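Local structure of UDP-N-acetylmuramate--L-alanine ligase (Thermotoga maritima, 1J6U) at residues G22-S34 and F146-Y159. The protein joins L-alanine to UDP-N-acetylmuramate at the expense of ATP, a cytoplasmic step in building the peptidoglycan of the bacterial cell wall. Sequence-based numbering, arbitrary orientation.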
ATOM      1  N   GLY A  22      -0.425   3.325 -13.179  1.00 36.79           N
ATOM      2  CA  GLY A  22      -0.377   2.500 -11.974  1.00 32.01           C
ATOM      3  C   GLY A  22       0.601   3.015 -10.894  1.00 41.49           C
ATOM      4  O   GLY A  22       1.544   3.797 -11.153  1.00 34.87           O
ATOM      5  N   ILE A  23       0.379   2.602  -9.655  1.00 37.72           N
ATOM      6  CA  ILE A  23       1.256   3.078  -8.612  1.00 40.98           C
ATOM      7  C   ILE A  23       2.707   2.603  -8.862  1.00 41.16           C
ATOM      8  O   ILE A  23       3.651   3.408  -8.785  1.00 39.19           O
ATOM      9  CB  ILE A  23       0.749   2.634  -7.236  1.00 40.26           C
ATOM     10  CG1 ILE A  23       1.428   3.481  -6.179  1.00 42.22           C
ATOM     11  CG2 ILE A  23       0.970   1.142  -7.011  1.00 42.86           C
ATOM     12  CD1 ILE A  23       0.822   4.878  -6.158  1.00 44.22           C
ATOM     13  N   GLY A  24       2.864   1.317  -9.201  1.00 30.41           N
ATOM     14  CA  GLY A  24       4.184   0.746  -9.488  1.00 33.17           C
ATOM     15  C   GLY A  24       4.913   1.446 -10.635  1.00 39.90           C
ATOM     16  O   GLY A  24       6.016   2.008 -10.493  1.00 40.06           O
HETATM   17  N   MSE A  25       4.262   1.432 -11.786  1.00 36.32           N
HETATM   18  CA  MSE A  25       4.793   2.045 -12.952  1.00 31.81           C
HETATM   19  C   MSE A  25       5.070   3.516 -12.825  1.00 41.48           C
HETATM   20  O   MSE A  25       6.094   3.973 -13.339  1.00 38.22           O
HETATM   21  CB  MSE A  25       3.852   1.803 -14.130  1.00 36.57           C
HETATM   22  CG  MSE A  25       4.002   0.398 -14.639  1.00 67.52           C
HETATM   23 SE   MSE A  25       5.667   0.185 -15.656  1.00 64.51          SE
HETATM   24  CE  MSE A  25       4.917   0.791 -17.353  1.00 67.54           C
ATOM     25  N   SER A  26       4.188   4.283 -12.178  1.00 29.32           N
ATOM     26  CA  SER A  26       4.480   5.724 -12.115  1.00 37.90           C
ATOM     27  C   SER A  26       5.760   5.988 -11.332  1.00 37.48           C
ATOM     28  O   SER A  26       6.487   6.933 -11.644  1.00 36.60           O
ATOM     29  CB  SER A  26       3.312   6.538 -11.518  1.00 30.47           C
ATOM     30  OG  SER A  26       2.769   5.934 -10.358  1.00 39.69           O
ATOM     31  N   ALA A  27       6.044   5.139 -10.342  1.00 30.54           N
ATOM     32  CA  ALA A  27       7.254   5.323  -9.538  1.00 41.52           C
ATOM     33  C   ALA A  27       8.497   5.185 -10.407  1.00 41.16           C
ATOM     34  O   ALA A  27       9.414   6.040 -10.373  1.00 38.67           O
ATOM     35  CB  ALA A  27       7.296   4.318  -8.414  1.00 30.36           C
ATOM     36  N   VAL A  28       8.513   4.113 -11.194  1.00 35.33           N
ATOM     37  CA  VAL A  28       9.625   3.845 -12.087  1.00 35.70           C
ATOM     38  C   VAL A  28       9.685   4.965 -13.135  1.00 39.22           C
ATOM     39  O   VAL A  28      10.771   5.437 -13.466  1.00 46.67           O
ATOM     40  CB  VAL A  28       9.470   2.471 -12.766  1.00 36.31           C
ATOM     41  CG1 VAL A  28      10.615   2.225 -13.711  1.00 35.38           C
ATOM     42  CG2 VAL A  28       9.414   1.387 -11.717  1.00 38.84           C
ATOM     43  N   ALA A  29       8.535   5.423 -13.630  1.00 32.56           N
ATOM     44  CA  ALA A  29       8.558   6.497 -14.606  1.00 40.67           C
ATOM     45  C   ALA A  29       9.141   7.765 -13.974  1.00 42.68           C
ATOM     46  O   ALA A  29       9.988   8.429 -14.588  1.00 42.39           O
ATOM     47  CB  ALA A  29       7.163   6.782 -15.148  1.00 40.88           C
ATOM     48  N   LEU A  30       8.691   8.098 -12.761  1.00 40.75           N
ATOM     49  CA  LEU A  30       9.166   9.306 -12.065  1.00 42.99           C
ATOM     50  C   LEU A  30      10.698   9.233 -11.838  1.00 41.00           C
ATOM     51  O   LEU A  30      11.415  10.193 -12.049  1.00 40.12           O
ATOM     52  CB  LEU A  30       8.407   9.473 -10.746  1.00 38.40           C
ATOM     53  CG  LEU A  30       6.961   9.996 -10.846  1.00 45.19           C
ATOM     54  CD1 LEU A  30       6.150   9.520  -9.650  1.00 44.67           C
ATOM     55  CD2 LEU A  30       6.939  11.520 -10.911  1.00 24.79           C
ATOM     56  N   HIS A  31      11.188   8.080 -11.415  1.00 32.12           N
ATOM     57  CA  HIS A  31      12.614   7.886 -11.241  1.00 40.80           C
ATOM     58  C   HIS A  31      13.363   8.227 -12.554  1.00 41.04           C
ATOM     59  O   HIS A  31      14.314   9.016 -12.553  1.00 42.19           O
ATOM     60  CB  HIS A  31      12.872   6.425 -10.839  1.00 32.59           C
ATOM     61  CG  HIS A  31      14.314   6.097 -10.644  1.00 50.47           C
ATOM     62  ND1 HIS A  31      15.100   6.729  -9.705  1.00 52.39           N
ATOM     63  CD2 HIS A  31      15.114   5.202 -11.269  1.00 48.14           C
ATOM     64  CE1 HIS A  31      16.323   6.238  -9.762  1.00 49.77           C
ATOM     65  NE2 HIS A  31      16.358   5.311 -10.701  1.00 55.30           N
ATOM     66  N   GLU A  32      12.921   7.641 -13.668  1.00 36.99           N
ATOM     67  CA  GLU A  32      13.546   7.881 -14.967  1.00 38.83           C
ATOM     68  C   GLU A  32      13.408   9.349 -15.350  1.00 35.34           C
ATOM     69  O   GLU A  32      14.317   9.964 -15.920  1.00 41.87           O
ATOM     70  CB  GLU A  32      12.907   6.983 -16.030  1.00 37.63           C
ATOM     71  CG  GLU A  32      13.258   5.509 -15.870  1.00 44.12           C
ATOM     72  CD  GLU A  32      14.756   5.259 -15.965  1.00 57.65           C
ATOM     73  OE1 GLU A  32      15.460   6.149 -16.480  1.00 56.17           O
ATOM     74  OE2 GLU A  32      15.241   4.176 -15.540  1.00 73.88           O
ATOM     75  N   PHE A  33      12.253   9.906 -15.034  1.00 35.99           N
ATOM     76  CA  PHE A  33      11.994  11.315 -15.278  1.00 43.43           C
ATOM     77  C   PHE A  33      12.988  12.157 -14.459  1.00 49.28           C
ATOM     78  O   PHE A  33      13.520  13.147 -14.936  1.00 44.31           O
ATOM     79  CB  PHE A  33      10.608  11.651 -14.801  1.00 38.88           C
ATOM     80  CG  PHE A  33      10.293  13.091 -14.899  1.00 49.46           C
ATOM     81  CD1 PHE A  33      10.145  13.694 -16.141  1.00 49.68           C
ATOM     82  CD2 PHE A  33      10.097  13.846 -13.756  1.00 52.34           C
ATOM     83  CE1 PHE A  33       9.795  15.025 -16.242  1.00 55.32           C
ATOM     84  CE2 PHE A  33       9.746  15.190 -13.851  1.00 56.90           C
ATOM     85  CZ  PHE A  33       9.593  15.776 -15.095  1.00 55.41           C
ATOM     86  N   SER A  34      13.211  11.750 -13.210  1.00 48.54           N
ATOM     87  CA  SER A  34      14.137  12.445 -12.326  1.00 50.30           C
ATOM     88  C   SER A  34      15.565  12.279 -12.826  1.00 52.84           C
ATOM     89  O   SER A  34      16.428  13.076 -12.494  1.00 50.65           O
ATOM     90  CB  SER A  34      14.040  11.895 -10.903  1.00 43.67           C
ATOM     91  OG  SER A  34      12.842  12.325 -10.272  1.00 49.22           O
ATOM     92  N   PHE A 146      10.703   4.096  -3.542  1.00 27.61           N
ATOM     93  CA  PHE A 146       9.781   3.566  -4.523  1.00 32.81           C
ATOM     94  C   PHE A 146       8.681   2.987  -3.660  1.00 32.78           C
ATOM     95  O   PHE A 146       8.815   1.893  -3.107  1.00 32.30           O
ATOM     96  CB  PHE A 146      10.414   2.437  -5.371  1.00 30.99           C
ATOM     97  CG  PHE A 146      11.406   2.920  -6.364  1.00 44.22           C
ATOM     98  CD1 PHE A 146      12.738   3.109  -6.006  1.00 28.76           C
ATOM     99  CD2 PHE A 146      11.009   3.235  -7.666  1.00 33.69           C
ATOM    100  CE1 PHE A 146      13.647   3.612  -6.952  1.00 31.79           C
ATOM    101  CE2 PHE A 146      11.921   3.734  -8.589  1.00 36.82           C
ATOM    102  CZ  PHE A 146      13.240   3.922  -8.228  1.00 31.81           C
ATOM    103  N   LEU A 147       7.575   3.706  -3.570  1.00 33.78           N
ATOM    104  CA  LEU A 147       6.470   3.263  -2.741  1.00 29.67           C
ATOM    105  C   LEU A 147       5.301   2.769  -3.569  1.00 29.10           C
ATOM    106  O   LEU A 147       5.014   3.322  -4.632  1.00 45.20           O
ATOM    107  CB  LEU A 147       5.976   4.441  -1.919  1.00 25.93           C
ATOM    108  CG  LEU A 147       5.797   4.280  -0.426  1.00 44.20           C
ATOM    109  CD1 LEU A 147       4.774   5.326  -0.029  1.00 25.76           C
ATOM    110  CD2 LEU A 147       5.354   2.866  -0.039  1.00 34.28           C
ATOM    111  N   GLY A 148       4.612   1.758  -3.051  1.00 30.95           N
ATOM    112  CA  GLY A 148       3.426   1.227  -3.708  1.00 32.94           C
ATOM    113  C   GLY A 148       2.191   1.923  -3.151  1.00 37.87           C
ATOM    114  O   GLY A 148       1.130   1.325  -3.006  1.00 34.51           O
ATOM    115  N   GLY A 149       2.326   3.203  -2.826  1.00 31.42           N
ATOM    116  CA  GLY A 149       1.197   3.909  -2.265  1.00 24.94           C
ATOM    117  C   GLY A 149       1.610   5.352  -2.188  1.00 26.43           C
ATOM    118  O   GLY A 149       2.716   5.681  -2.616  1.00 26.95           O
ATOM    119  N   ILE A 150       0.739   6.227  -1.691  1.00 28.57           N
ATOM    120  CA  ILE A 150       1.114   7.613  -1.616  1.00 24.51           C
ATOM    121  C   ILE A 150       1.409   8.072  -0.181  1.00 35.11           C
ATOM    122  O   ILE A 150       0.604   7.882   0.741  1.00 37.18           O
ATOM    123  CB  ILE A 150       0.015   8.531  -2.198  1.00 34.73           C
ATOM    124  CG1 ILE A 150      -0.235   8.197  -3.667  1.00 36.88           C
ATOM    125  CG2 ILE A 150       0.440  10.007  -2.035  1.00 32.80           C
ATOM    126  CD1 ILE A 150       0.976   8.416  -4.565  1.00 33.88           C
HETATM  127  N   MSE A 151       2.568   8.683  -0.001  1.00 37.09           N
HETATM  128  CA  MSE A 151       2.931   9.227   1.299  1.00 39.43           C
HETATM  129  C   MSE A 151       3.279  10.669   1.041  1.00 37.15           C
HETATM  130  O   MSE A 151       4.218  10.968   0.323  1.00 39.80           O
HETATM  131  CB  MSE A 151       4.135   8.515   1.918  1.00 35.55           C
HETATM  132  CG  MSE A 151       4.561   9.192   3.215  1.00 55.56           C
HETATM  133 SE   MSE A 151       5.603   8.063   4.414  1.00 61.70          SE
HETATM  134  CE  MSE A 151       7.275   8.065   3.445  1.00 31.39           C
ATOM    135  N   ASP A 152       2.530  11.568   1.651  1.00 38.56           N
ATOM    136  CA  ASP A 152       2.741  12.988   1.433  1.00 43.24           C
ATOM    137  C   ASP A 152       4.110  13.564   1.657  1.00 39.46           C
ATOM    138  O   ASP A 152       4.492  14.534   1.001  1.00 43.74           O
ATOM    139  CB  ASP A 152       1.705  13.769   2.221  1.00 45.16           C
ATOM    140  CG  ASP A 152       0.313  13.421   1.775  1.00 64.41           C
ATOM    141  OD1 ASP A 152       0.133  13.320   0.536  1.00 56.95           O
ATOM    142  OD2 ASP A 152      -0.579  13.234   2.637  1.00 82.40           O
ATOM    143  N   SER A 153       4.855  12.965   2.569  1.00 43.91           N
ATOM    144  CA  SER A 153       6.190  13.437   2.877  1.00 44.55           C
ATOM    145  C   SER A 153       7.140  13.159   1.706  1.00 39.56           C
ATOM    146  O   SER A 153       8.219  13.748   1.633  1.00 42.50           O
ATOM    147  CB  SER A 153       6.677  12.749   4.148  1.00 40.62           C
ATOM    148  OG  SER A 153       6.813  11.358   3.925  1.00 56.23           O
ATOM    149  N   LEU A 154       6.752  12.261   0.799  1.00 38.96           N
ATOM    150  CA  LEU A 154       7.575  11.964  -0.390  1.00 31.67           C
ATOM    151  C   LEU A 154       7.373  13.022  -1.470  1.00 33.27           C
ATOM    152  O   LEU A 154       6.241  13.352  -1.821  1.00 40.58           O
ATOM    153  CB  LEU A 154       7.201  10.622  -0.964  1.00 36.99           C
ATOM    154  CG  LEU A 154       7.504   9.445  -0.083  1.00 40.01           C
ATOM    155  CD1 LEU A 154       7.293   8.139  -0.870  1.00 28.11           C
ATOM    156  CD2 LEU A 154       8.946   9.614   0.375  1.00 29.65           C
ATOM    157  N   GLU A 155       8.467  13.553  -2.000  1.00 33.71           N
ATOM    158  CA  GLU A 155       8.394  14.595  -3.024  1.00 38.97           C
ATOM    159  C   GLU A 155       7.381  14.332  -4.161  1.00 37.84           C
ATOM    160  O   GLU A 155       6.723  15.241  -4.636  1.00 42.33           O
ATOM    161  CB  GLU A 155       9.785  14.836  -3.621  1.00 29.68           C
ATOM    162  CG  GLU A 155       9.787  15.850  -4.760  1.00 54.45           C
ATOM    163  CD  GLU A 155      11.181  16.356  -5.107  1.00 73.78           C
ATOM    164  OE1 GLU A 155      12.172  15.631  -4.853  1.00 74.15           O
ATOM    165  OE2 GLU A 155      11.283  17.483  -5.647  1.00 82.35           O
ATOM    166  N   HIS A 156       7.255  13.090  -4.586  1.00 37.78           N
ATOM    167  CA  HIS A 156       6.325  12.755  -5.645  1.00 29.72           C
ATOM    168  C   HIS A 156       5.309  11.723  -5.213  1.00 37.30           C
ATOM    169  O   HIS A 156       4.762  11.027  -6.031  1.00 51.58           O
ATOM    170  CB  HIS A 156       7.084  12.266  -6.867  1.00 34.31           C
ATOM    171  CG  HIS A 156       7.953  13.315  -7.475  1.00 41.07           C
ATOM    172  ND1 HIS A 156       7.461  14.541  -7.875  1.00 40.69           N
ATOM    173  CD2 HIS A 156       9.290  13.364  -7.666  1.00 40.97           C
ATOM    174  CE1 HIS A 156       8.463  15.303  -8.275  1.00 49.58           C
ATOM    175  NE2 HIS A 156       9.584  14.614  -8.157  1.00 46.67           N
ATOM    176  N   GLY A 157       5.084  11.588  -3.913  1.00 36.07           N
ATOM    177  CA  GLY A 157       4.054  10.678  -3.463  1.00 26.50           C
ATOM    178  C   GLY A 157       4.340   9.226  -3.261  1.00 38.79           C
ATOM    179  O   GLY A 157       4.092   8.707  -2.159  1.00 33.81           O
ATOM    180  N   ASN A 158       4.797   8.565  -4.328  1.00 33.87           N
ATOM    181  CA  ASN A 158       5.106   7.142  -4.281  1.00 32.90           C
ATOM    182  C   ASN A 158       6.538   6.994  -4.730  1.00 31.54           C
ATOM    183  O   ASN A 158       7.046   5.886  -4.924  1.00 38.09           O
ATOM    184  CB  ASN A 158       4.159   6.313  -5.189  1.00 40.77           C
ATOM    185  CG  ASN A 158       4.258   6.681  -6.695  1.00 38.56           C
ATOM    186  OD1 ASN A 158       4.523   7.830  -7.071  1.00 39.28           O
ATOM    187  ND2 ASN A 158       4.020   5.694  -7.548  1.00 36.31           N
ATOM    188  N   TYR A 159       7.191   8.133  -4.868  1.00 28.83           N
ATOM    189  CA  TYR A 159       8.578   8.151  -5.295  1.00 33.15           C
ATOM    190  C   TYR A 159       9.272   9.391  -4.782  1.00 37.78           C
ATOM    191  O   TYR A 159       8.634  10.425  -4.574  1.00 34.57           O
ATOM    192  CB  TYR A 159       8.693   8.161  -6.818  1.00 27.67           C
ATOM    193  CG  TYR A 159      10.127   8.371  -7.279  1.00 34.31           C
ATOM    194  CD1 TYR A 159      11.022   7.305  -7.303  1.00 22.20           C
ATOM    195  CD2 TYR A 159      10.603   9.648  -7.620  1.00 25.86           C
ATOM    196  CE1 TYR A 159      12.354   7.490  -7.658  1.00 31.92           C
ATOM    197  CE2 TYR A 159      11.928   9.857  -7.973  1.00 27.00           C
ATOM    198  CZ  TYR A 159      12.806   8.765  -7.993  1.00 34.77           C
ATOM    199  OH  TYR A 159      14.131   8.917  -8.353  1.00 39.11           O
TER
HETATM  200  O   HOH W   1      12.619  14.731  -8.497  1.00 60.54           O
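H31 is held by two aromatic residues at once: F146 drives its rim onto one face of the imidazole, while the phenol oxygen of Y159 meets the ring at its edge. The F146 and H31 planes stand at 67° in an edge-to-face pair, with F146 CZ 3.4 Å from H31 CG. H31 ND1 and Y159 OH share a nearly straight hydrogen bond of 2.7 Å, in which either may be the donor. With CG anti to the backbone N (chi1 179°), the H31 imidazole extends toward F146 and the Y159 hydroxyl. The helix backbone at L30 and H31 covers one face of the Y159 ring. F146 also makes an edge-to-face pair with F105 of helix 101-112.

The contact joins two domains of the Mur ligase fold. Helix 23-34 follows the first strand of the N-terminal Rossmann-like domain, where G24 fits the last glycine of a GxGxxG pattern; residues 146-159 form the loop between strand 144-146 and the antiparallel edge strand 159-160 of the central, ATP-binding domain, and L147 reaches T126 of the predicted nucleotide site.

Near the start of the helix, N158 points its amide at the first turn. N158 ND2 donates to S26 OG at 3.1 Å, a bent bond (142°) with its acceptor tilted out of the amide plane. That hydroxyl in turn donates to G22 O, which S26 N approaches from the opposite face. I23 lays CG1 against the G148-G149 peptide, 3.5 Å from G149 N. Between the N158 and H31 contacts A27 CB packs on F146 CD2. L30 CD2 lies over a face of the H156 imidazole, 4.0 Å from H156 CG. H156 NE2 shares a water with S34 OG, while H156 ND1 is hydrogen-bonded to Y52 OH.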